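Side-chain contacts in hexokinase (Schistosoma mansoni, PDB 1BDG), which catalyses the transfer of phosphate from ATP to glucose and other hexoses, giving hexose 6-phosphates in the first step of glycolysis: residues F54-T59 with D197-L202; G140-F145 with K438-I443; S231-M236 with V244-E249. One frame throughout, in Å; residues are numbered along the deposited sequence.

Contact 1: residues F54-T59 with D197-L202; sequences FPSYVT and DTVGTL. With GLC (alpha-D-glucopyranose), chain B.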
loop_
_atom_site.group_PDB
_atom_site.type_symbol
_atom_site.label_atom_id
_atom_site.label_comp_id
_atom_site.label_asym_id
_atom_site.label_seq_id
_atom_site.Cartn_x
_atom_site.Cartn_y
_atom_site.Cartn_z
ATOM N N PHE A 54 2.323 12.842 -7.886
ATOM C CA PHE A 54 1.815 12.740 -9.254
ATOM C C PHE A 54 0.333 13.089 -9.388
ATOM O O PHE A 54 -0.514 12.432 -8.772
ATOM C CB PHE A 54 1.986 11.319 -9.805
ATOM C CG PHE A 54 3.390 10.807 -9.793
ATOM C CD1 PHE A 54 4.319 11.267 -10.711
ATOM C CD2 PHE A 54 3.766 9.811 -8.902
ATOM C CE1 PHE A 54 5.609 10.730 -10.746
ATOM C CE2 PHE A 54 5.039 9.277 -8.932
ATOM C CZ PHE A 54 5.964 9.737 -9.860
ATOM N N PRO A 55 -0.003 14.137 -10.166
ATOM C CA PRO A 55 -1.421 14.459 -10.315
ATOM C C PRO A 55 -2.034 13.320 -11.120
ATOM O O PRO A 55 -1.418 12.817 -12.062
ATOM C CB PRO A 55 -1.394 15.758 -11.117
ATOM C CG PRO A 55 -0.137 15.647 -11.896
ATOM C CD PRO A 55 0.829 15.113 -10.886
ATOM N N SER A 56 -3.201 12.857 -10.687
ATOM C CA SER A 56 -3.898 11.762 -11.348
ATOM C C SER A 56 -4.858 12.238 -12.452
ATOM O O SER A 56 -5.423 11.423 -13.187
ATOM C CB SER A 56 -4.687 10.996 -10.304
ATOM O OG SER A 56 -5.725 11.822 -9.811
ATOM N N TYR A 57 -5.053 13.550 -12.547
ATOM C CA TYR A 57 -5.964 14.145 -13.516
ATOM C C TYR A 57 -7.437 13.791 -13.283
ATOM O O TYR A 57 -8.277 13.964 -14.162
ATOM C CB TYR A 57 -5.523 13.860 -14.951
ATOM C CG TYR A 57 -4.448 14.792 -15.437
ATOM C CD1 TYR A 57 -3.112 14.504 -15.240
ATOM C CD2 TYR A 57 -4.775 15.976 -16.071
ATOM C CE1 TYR A 57 -2.123 15.370 -15.659
ATOM C CE2 TYR A 57 -3.797 16.855 -16.491
ATOM C CZ TYR A 57 -2.465 16.549 -16.284
ATOM O OH TYR A 57 -1.479 17.424 -16.697
ATOM N N VAL A 58 -7.729 13.229 -12.116
ATOM C CA VAL A 58 -9.105 12.947 -11.741
ATOM C C VAL A 58 -9.411 14.222 -10.979
ATOM O O VAL A 58 -8.878 14.441 -9.890
ATOM C CB VAL A 58 -9.251 11.786 -10.750
ATOM C CG1 VAL A 58 -10.685 11.711 -10.268
ATOM C CG2 VAL A 58 -8.887 10.487 -11.402
ATOM N N THR A 59 -10.160 15.117 -11.599
ATOM C CA THR A 59 -10.492 16.365 -10.945
ATOM C C THR A 59 -11.779 16.296 -10.104
ATOM O O THR A 59 -11.765 16.653 -8.924
ATOM C CB THR A 59 -10.507 17.505 -11.965
ATOM O OG1 THR A 59 -11.359 17.155 -13.064
ATOM C CG2 THR A 59 -9.103 17.729 -12.501
ATOM N N ASP A 197 -4.393 2.691 -7.106
ATOM C CA ASP A 197 -5.314 2.136 -6.124
ATOM C C ASP A 197 -5.817 3.163 -5.115
ATOM O O ASP A 197 -7.002 3.191 -4.827
ATOM C CB ASP A 197 -4.766 0.878 -5.429
ATOM C CG ASP A 197 -3.390 1.075 -4.808
ATOM O OD1 ASP A 197 -2.978 2.213 -4.528
ATOM O OD2 ASP A 197 -2.706 0.071 -4.572
ATOM N N THR A 198 -4.955 4.052 -4.630
ATOM C CA THR A 198 -5.389 5.057 -3.663
ATOM C C THR A 198 -6.510 5.896 -4.246
ATOM O O THR A 198 -7.541 6.118 -3.594
ATOM C CB THR A 198 -4.261 5.978 -3.313
ATOM O OG1 THR A 198 -3.620 6.390 -4.515
ATOM C CG2 THR A 198 -3.271 5.282 -2.426
ATOM N N VAL A 199 -6.310 6.324 -5.496
ATOM C CA VAL A 199 -7.282 7.143 -6.236
ATOM C C VAL A 199 -8.588 6.353 -6.364
ATOM O O VAL A 199 -9.665 6.861 -6.038
ATOM C CB VAL A 199 -6.728 7.549 -7.637
ATOM C CG1 VAL A 199 -7.618 8.579 -8.281
ATOM C CG2 VAL A 199 -5.330 8.119 -7.496
ATOM N N GLY A 200 -8.478 5.086 -6.759
ATOM C CA GLY A 200 -9.647 4.241 -6.888
ATOM C C GLY A 200 -10.370 4.136 -5.564
ATOM O O GLY A 200 -11.590 4.167 -5.513
ATOM N N THR A 201 -9.620 4.025 -4.477
ATOM C CA THR A 201 -10.206 3.929 -3.146
ATOM C C THR A 201 -10.918 5.243 -2.792
ATOM O O THR A 201 -12.077 5.226 -2.386
ATOM C CB THR A 201 -9.122 3.574 -2.089
ATOM O OG1 THR A 201 -8.519 2.310 -2.418
ATOM C CG2 THR A 201 -9.710 3.501 -0.701
ATOM N N LEU A 202 -10.256 6.384 -2.979
ATOM C CA LEU A 202 -10.889 7.673 -2.675
ATOM C C LEU A 202 -12.236 7.746 -3.402
ATOM O O LEU A 202 -13.225 8.153 -2.814
ATOM C CB LEU A 202 -9.984 8.853 -3.073
ATOM C CG LEU A 202 -10.346 10.253 -2.522
ATOM C CD1 LEU A 202 -9.171 11.215 -2.661
ATOM C CD2 LEU A 202 -11.578 10.823 -3.200
HETATM C C1 GLC B . 3.172 0.778 -3.574
HETATM C C2 GLC B . 2.984 1.437 -4.941
HETATM C C3 GLC B . 1.903 2.490 -4.856
HETATM C C4 GLC B . 0.625 1.866 -4.324
HETATM C C5 GLC B . 0.900 1.233 -2.977
HETATM C C6 GLC B . -0.321 0.532 -2.412
HETATM O O1 GLC B . 3.501 1.768 -2.659
HETATM O O2 GLC B . 4.197 2.054 -5.370
HETATM O O3 GLC B . 1.658 3.047 -6.139
HETATM O O4 GLC B . -0.376 2.849 -4.206
HETATM O O5 GLC B . 1.921 0.244 -3.123
HETATM O O6 GLC B . -0.434 -0.786 -2.907
#

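Contact 2: residues G140-F145 with K438-I443; sequences GFTFSF and KGAAAI. With GLC (alpha-D-glucopyranose), chain B.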
loop_
_atom_site.group_PDB
_atom_site.type_symbol
_atom_site.label_atom_id
_atom_site.label_comp_id
_atom_site.label_asym_id
_atom_site.label_seq_id
_atom_site.Cartn_x
_atom_site.Cartn_y
_atom_site.Cartn_z
ATOM N N GLY A 140 -11.463 0.216 -16.488
ATOM C CA GLY A 140 -10.810 1.095 -15.546
ATOM C C GLY A 140 -9.651 0.267 -15.020
ATOM O O GLY A 140 -9.871 -0.778 -14.413
ATOM N N PHE A 141 -8.422 0.698 -15.285
ATOM C CA PHE A 141 -7.228 -0.020 -14.857
ATOM C C PHE A 141 -6.621 0.536 -13.561
ATOM O O PHE A 141 -6.051 1.629 -13.547
ATOM C CB PHE A 141 -6.197 0.020 -15.989
ATOM C CG PHE A 141 -5.066 -0.969 -15.855
ATOM C CD1 PHE A 141 -5.184 -2.114 -15.070
ATOM C CD2 PHE A 141 -3.877 -0.764 -16.556
ATOM C CE1 PHE A 141 -4.131 -3.031 -14.995
ATOM C CE2 PHE A 141 -2.831 -1.670 -16.485
ATOM C CZ PHE A 141 -2.954 -2.799 -15.710
ATOM N N THR A 142 -6.789 -0.192 -12.460
ATOM C CA THR A 142 -6.207 0.206 -11.184
ATOM C C THR A 142 -4.803 -0.355 -11.198
ATOM O O THR A 142 -4.609 -1.538 -10.918
ATOM C CB THR A 142 -6.968 -0.417 -10.021
ATOM O OG1 THR A 142 -8.240 0.218 -9.905
ATOM C CG2 THR A 142 -6.207 -0.272 -8.725
ATOM N N PHE A 143 -3.843 0.466 -11.612
ATOM C CA PHE A 143 -2.442 0.050 -11.685
ATOM C C PHE A 143 -1.740 0.624 -10.455
ATOM O O PHE A 143 -1.376 1.799 -10.432
ATOM C CB PHE A 143 -1.814 0.593 -12.964
ATOM C CG PHE A 143 -0.475 0.002 -13.289
ATOM C CD1 PHE A 143 -0.286 -1.383 -13.283
ATOM C CD2 PHE A 143 0.588 0.822 -13.659
ATOM C CE1 PHE A 143 0.944 -1.940 -13.651
ATOM C CE2 PHE A 143 1.813 0.284 -14.025
ATOM C CZ PHE A 143 1.992 -1.107 -14.025
ATOM N N SER A 144 -1.565 -0.207 -9.434
ATOM C CA SER A 144 -0.954 0.207 -8.176
ATOM C C SER A 144 0.510 0.619 -8.255
ATOM O O SER A 144 1.321 0.128 -7.458
ATOM C CB SER A 144 -1.063 -0.923 -7.154
ATOM O OG SER A 144 -2.339 -1.520 -7.182
ATOM N N PHE A 145 0.878 1.530 -9.146
ATOM C CA PHE A 145 2.278 1.928 -9.215
ATOM C C PHE A 145 2.405 3.395 -9.583
ATOM O O PHE A 145 1.452 3.994 -10.081
ATOM C CB PHE A 145 3.044 1.040 -10.213
ATOM C CG PHE A 145 3.169 -0.397 -9.776
ATOM C CD1 PHE A 145 4.099 -0.768 -8.817
ATOM C CD2 PHE A 145 2.315 -1.368 -10.281
ATOM C CE1 PHE A 145 4.164 -2.076 -8.370
ATOM C CE2 PHE A 145 2.382 -2.672 -9.834
ATOM C CZ PHE A 145 3.302 -3.022 -8.882
ATOM N N LYS A 438 -15.438 -0.800 -7.901
ATOM C CA LYS A 438 -16.597 0.103 -7.998
ATOM C C LYS A 438 -16.169 1.568 -8.144
ATOM O O LYS A 438 -16.877 2.363 -8.760
ATOM C CB LYS A 438 -17.504 -0.040 -6.762
ATOM C CG LYS A 438 -18.631 1.014 -6.638
ATOM N N GLY A 439 -15.023 1.911 -7.552
ATOM C CA GLY A 439 -14.498 3.265 -7.616
ATOM C C GLY A 439 -13.818 3.572 -8.932
ATOM O O GLY A 439 -13.968 4.666 -9.468
ATOM N N ALA A 440 -13.101 2.607 -9.489
ATOM C CA ALA A 440 -12.424 2.823 -10.759
ATOM C C ALA A 440 -13.443 2.875 -11.917
ATOM O O ALA A 440 -13.266 3.646 -12.865
ATOM C CB ALA A 440 -11.375 1.731 -11.002
ATOM N N ALA A 441 -14.514 2.081 -11.826
ATOM C CA ALA A 441 -15.542 2.039 -12.862
ATOM C C ALA A 441 -16.263 3.371 -13.023
ATOM O O ALA A 441 -16.441 3.843 -14.145
ATOM C CB ALA A 441 -16.514 0.954 -12.585
ATOM N N ALA A 442 -16.697 3.975 -11.917
ATOM C CA ALA A 442 -17.342 5.286 -11.999
ATOM C C ALA A 442 -16.353 6.214 -12.708
ATOM O O ALA A 442 -16.719 6.887 -13.658
ATOM C CB ALA A 442 -17.671 5.827 -10.619
ATOM N N ILE A 443 -15.081 6.190 -12.316
ATOM C CA ILE A 443 -14.106 7.042 -12.993
ATOM C C ILE A 443 -14.095 6.740 -14.505
ATOM O O ILE A 443 -14.179 7.656 -15.345
ATOM C CB ILE A 443 -12.680 6.887 -12.424
ATOM C CG1 ILE A 443 -12.643 7.322 -10.950
ATOM C CG2 ILE A 443 -11.714 7.682 -13.285
ATOM C CD1 ILE A 443 -11.248 7.467 -10.355
HETATM C C1 GLC B . 3.172 0.778 -3.574
HETATM C C2 GLC B . 2.984 1.437 -4.941
HETATM C C3 GLC B . 1.903 2.490 -4.856
HETATM C C4 GLC B . 0.625 1.866 -4.324
HETATM C C5 GLC B . 0.900 1.233 -2.977
HETATM C C6 GLC B . -0.321 0.532 -2.412
HETATM O O1 GLC B . 3.501 1.768 -2.659
HETATM O O2 GLC B . 4.197 2.054 -5.370
HETATM O O3 GLC B . 1.658 3.047 -6.139
HETATM O O4 GLC B . -0.376 2.849 -4.206
HETATM O O5 GLC B . 1.921 0.244 -3.123
HETATM O O6 GLC B . -0.434 -0.786 -2.907
#

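Contact 3: residues S231-M236 with V244-E249; sequences SKVELM and VVINTE. With GLC (alpha-D-glucopyranose), chain B; SO4 (sulfate ion), chain E.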
loop_
_atom_site.group_PDB
_atom_site.type_symbol
_atom_site.label_atom_id
_atom_site.label_comp_id
_atom_site.label_asym_id
_atom_site.label_seq_id
_atom_site.Cartn_x
_atom_site.Cartn_y
_atom_site.Cartn_z
ATOM N N SER A 231 -4.286 24.761 -8.039
ATOM C CA SER A 231 -3.561 26.016 -8.282
ATOM C C SER A 231 -2.151 25.815 -7.770
ATOM O O SER A 231 -1.226 26.537 -8.152
ATOM C CB SER A 231 -4.212 27.175 -7.567
ATOM N N LYS A 232 -2.011 24.800 -6.919
ATOM C CA LYS A 232 -0.748 24.428 -6.308
ATOM C C LYS A 232 -0.038 23.326 -7.073
ATOM O O LYS A 232 1.171 23.213 -6.992
ATOM C CB LYS A 232 -0.981 23.964 -4.877
ATOM C CG LYS A 232 -1.703 24.966 -4.015
ATOM C CD LYS A 232 -1.848 24.452 -2.596
ATOM C CE LYS A 232 -2.369 25.539 -1.671
ATOM N NZ LYS A 232 -2.543 25.040 -0.286
ATOM N N VAL A 233 -0.779 22.490 -7.798
ATOM C CA VAL A 233 -0.138 21.412 -8.542
ATOM C C VAL A 233 0.495 21.988 -9.796
ATOM O O VAL A 233 -0.015 21.798 -10.891
ATOM C CB VAL A 233 -1.123 20.313 -8.931
ATOM C CG1 VAL A 233 -0.360 19.153 -9.531
ATOM C CG2 VAL A 233 -1.911 19.855 -7.721
ATOM N N GLU A 234 1.639 22.642 -9.636
ATOM C CA GLU A 234 2.312 23.295 -10.760
ATOM C C GLU A 234 2.621 22.456 -11.998
ATOM O O GLU A 234 2.552 22.956 -13.130
ATOM C CB GLU A 234 3.560 24.015 -10.275
ATOM C CG GLU A 234 3.273 25.075 -9.215
ATOM C CD GLU A 234 4.533 25.735 -8.725
ATOM O OE1 GLU A 234 5.616 25.417 -9.260
ATOM O OE2 GLU A 234 4.447 26.571 -7.802
ATOM N N LEU A 235 2.929 21.181 -11.799
ATOM C CA LEU A 235 3.226 20.316 -12.922
ATOM C C LEU A 235 1.988 20.097 -13.758
ATOM O O LEU A 235 2.085 19.682 -14.900
ATOM C CB LEU A 235 3.777 18.977 -12.450
ATOM C CG LEU A 235 5.133 19.055 -11.757
ATOM C CD1 LEU A 235 5.273 17.925 -10.775
ATOM C CD2 LEU A 235 6.244 19.030 -12.772
ATOM N N MET A 236 0.822 20.397 -13.213
ATOM C CA MET A 236 -0.408 20.206 -13.955
ATOM C C MET A 236 -0.654 21.376 -14.905
ATOM O O MET A 236 -1.517 21.295 -15.780
ATOM C CB MET A 236 -1.579 20.048 -12.983
ATOM C CG MET A 236 -2.693 19.153 -13.478
ATOM S SD MET A 236 -3.900 18.768 -12.202
ATOM C CE MET A 236 -5.444 19.324 -12.949
ATOM N N VAL A 244 -7.810 18.449 -8.050
ATOM C CA VAL A 244 -7.264 17.231 -8.653
ATOM C C VAL A 244 -6.827 16.258 -7.553
ATOM O O VAL A 244 -6.320 16.664 -6.504
ATOM C CB VAL A 244 -6.043 17.519 -9.554
ATOM C CG1 VAL A 244 -4.831 17.916 -8.704
ATOM C CG2 VAL A 244 -5.730 16.311 -10.425
ATOM N N VAL A 245 -7.077 14.978 -7.773
ATOM C CA VAL A 245 -6.687 13.989 -6.798
ATOM C C VAL A 245 -5.206 13.783 -7.006
ATOM O O VAL A 245 -4.774 13.518 -8.121
ATOM C CB VAL A 245 -7.476 12.657 -6.974
ATOM C CG1 VAL A 245 -6.997 11.616 -5.977
ATOM C CG2 VAL A 245 -8.963 12.900 -6.763
ATOM N N ILE A 246 -4.422 14.004 -5.959
ATOM C CA ILE A 246 -2.978 13.828 -6.031
ATOM C C ILE A 246 -2.564 12.455 -5.526
ATOM O O ILE A 246 -3.051 12.007 -4.496
ATOM C CB ILE A 246 -2.238 14.895 -5.184
ATOM C CG1 ILE A 246 -2.294 16.262 -5.871
ATOM C CG2 ILE A 246 -0.780 14.503 -4.985
ATOM C CD1 ILE A 246 -1.337 16.412 -7.018
ATOM N N ASN A 247 -1.694 11.785 -6.270
ATOM C CA ASN A 247 -1.171 10.486 -5.866
ATOM C C ASN A 247 0.195 10.818 -5.252
ATOM O O ASN A 247 1.190 11.045 -5.957
ATOM C CB ASN A 247 -1.024 9.565 -7.073
ATOM C CG ASN A 247 -0.362 8.244 -6.730
ATOM O OD1 ASN A 247 -0.219 7.877 -5.570
ATOM N ND2 ASN A 247 0.036 7.519 -7.751
ATOM N N THR A 248 0.216 10.890 -3.926
ATOM C CA THR A 248 1.409 11.248 -3.176
ATOM C C THR A 248 2.568 10.332 -3.465
ATOM O O THR A 248 3.657 10.797 -3.770
ATOM C CB THR A 248 1.121 11.251 -1.670
ATOM O OG1 THR A 248 0.863 9.912 -1.235
ATOM C CG2 THR A 248 -0.094 12.115 -1.380
ATOM N N GLU A 249 2.319 9.032 -3.368
ATOM C CA GLU A 249 3.339 8.021 -3.611
ATOM C C GLU A 249 4.425 8.241 -2.541
ATOM O O GLU A 249 5.620 8.364 -2.834
ATOM C CB GLU A 249 3.863 8.161 -5.041
ATOM C CG GLU A 249 4.489 6.904 -5.634
ATOM C CD GLU A 249 3.552 5.699 -5.699
ATOM O OE1 GLU A 249 2.559 5.726 -6.456
ATOM O OE2 GLU A 249 3.842 4.702 -5.012
HETATM C C1 GLC B . 3.172 0.778 -3.574
HETATM C C2 GLC B . 2.984 1.437 -4.941
HETATM C C3 GLC B . 1.903 2.490 -4.856
HETATM C C4 GLC B . 0.625 1.866 -4.324
HETATM C C5 GLC B . 0.900 1.233 -2.977
HETATM C C6 GLC B . -0.321 0.532 -2.412
HETATM O O1 GLC B . 3.501 1.768 -2.659
HETATM O O2 GLC B . 4.197 2.054 -5.370
HETATM O O3 GLC B . 1.658 3.047 -6.139
HETATM O O4 GLC B . -0.376 2.849 -4.206
HETATM O O5 GLC B . 1.921 0.244 -3.123
HETATM O O6 GLC B . -0.434 -0.786 -2.907
HETATM S S SO4 E . 1.578 24.273 0.450
HETATM O O1 SO4 E . 2.320 23.861 1.614
HETATM O O2 SO4 E . 0.319 23.588 0.426
HETATM O O3 SO4 E . 1.357 25.696 0.514
HETATM O O4 SO4 E . 2.314 23.944 -0.743
#

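Contact 1: residues F54-T59 with D197-L202
Val199 meets Ser56 and Val58 across this small buried contact. From CB its two methyls part. CG1 lies anti to the backbone N (chi1 -170°) and heads for the loop. It reaches Val58 CG2 at 3.9 Å, the two valines meeting tip to tip. The same CG1 also comes within 4.1 Å of Ser56 OG. The other methyl, CG2, sits beside Ser56 CB at 4.1 Å. Val199 therefore meets both the methylene and the oxygen of the serine. That oxygen is hydrogen-bonded to the carbonyl of Val245 on the adjoining strand, so this polar atom is satisfied although it lies against a methyl. Val58 N adds a weak bond to Ser56 OG at 3.4 Å. Val199 also touches Val245, so the first turn of helix 197-206 lies against a face of the large-subdomain sheet, next to its edge strand 54-55. This turn starts in the glucose site. Asp197 takes a hydrogen bond from glucose O4 on OD1 at 2.7 Å and another from glucose O6 on OD2 at 2.9 Å. O6 is the hydroxyl that becomes phosphorylated. Within the helix, Asp197 O accepts from both Thr201 N and Thr201 OG1; the hydroxyl lies at 3.0 Å, above the carbonyl plane. Two residues apart, the same turn does two kinds of chemistry: Val199 meets the loop through undirected methyl contacts, and Asp197 holds sugar hydroxyls through directed bonds.

Contact 2: residues G140-F145 with K438-I443
Thr142 and Ala440 make the close part of this contact. Thr142 OG1 stands 3.6 Å from Ala440 CB, an oxygen resting on a methyl. The CB of Thr142 points alongside the helix, neither at it nor away from it. Its chi1 of -72° sets OG1 beside the backbone N, where it meets the alanine. Gly140, two residues earlier on the strand, also faces Ala440; its CA lies 4.4 Å from Ala440 O. The two CA atoms, of Gly140 and Ala440, are 5.3 Å apart, and this short spacing goes with the small residues on both sides. The contact is looser beyond this pair. Ile443 points toward the strand segment without touching it; it packs on Val195 of the neighbouring strand. The looser side is still buried and does not open to solvent. Strand 137-143 belongs to the small-subdomain sheet, and helix 435-444 covers it near the C-terminus. Past the strand, Ser144 centres an inverse gamma turn closed by Phe145 N to Phe143 O at 2.6 Å. Ser144 and Phe145 then line the glucose pocket. With one hydroxyl on a methyl and no bond between the segments, the close approach probably owes more to the small size of Gly140 and Ala440 than to polar pairing.

Contact 3: residues S231-M236 with V244-E249
Val233 pushes its CG2 methyl into a notch between Val244 and Ile246. Val244 CG1 forms one wall at 3.6 Å and Ile246 CD1 the other, also at 3.6 Å. The second methyl, Val233 CG1, leans on the same Ile246 CD1 at 3.8 Å. Ile246 does not aim its CB at the loop. Its chi2 of -77° turns the end of the chain so that CD1 meets Val233 tip to tip. Val244 is itself a bump on the strand. Its CG1 crosses Val233 at a slant, and its CG2 lies against Met236 SD at 3.5 Å. Met236 slides past Val244 in the opposite direction, bent at chi3, and its CE comes to 3.9 Å from Val244 CB. The loop that carries these bumps joins antiparallel strands 222-229 and 243-247 of the large-subdomain sheet, and it folds back over the second of them. An inverse gamma turn at Val233 and a 3-10 turn at 234-236 shape it. Pro55 of the next strand touches both Val233 and Met236, so it adds to the apolar surface they pack on. Val245, between the two packing residues, instead meets Val199 and Leu202 of helix 197-206. Past the strand end the chemistry turns polar. Glu249 bends at chi2 and accepts from glucose O3 on OE1 at 2.8 Å and from glucose O2 on OE2 at 2.7 Å. Asn247 ND2 gives OE1 a weak additional bond. At the exposed end of the loop, Lys232 NZ binds a sulfate ion, probably from the crystallisation liquor.

How the contacts relate
Contacts 1 and 3 share the six-stranded sheet built mainly from the large subdomain, with strand 54-55 at its edge and strand 243-247 beside it; their centres are about 10 Å apart. Contact 2 lies on the five-stranded sheet of the small subdomain. Its centre is about 9 Å from that of contact 1 and about 18 Å from that of contact 3. Along the chain, contacts 1 and 2 interleave, contact 1 closes before contact 3 opens, and contact 3 is nested inside contact 2. Ser144 of contact 2 is hydrogen-bonded to Asp197 of contact 1. One segment of each contact reaches glucose, so both subdomains contribute to the sugar site.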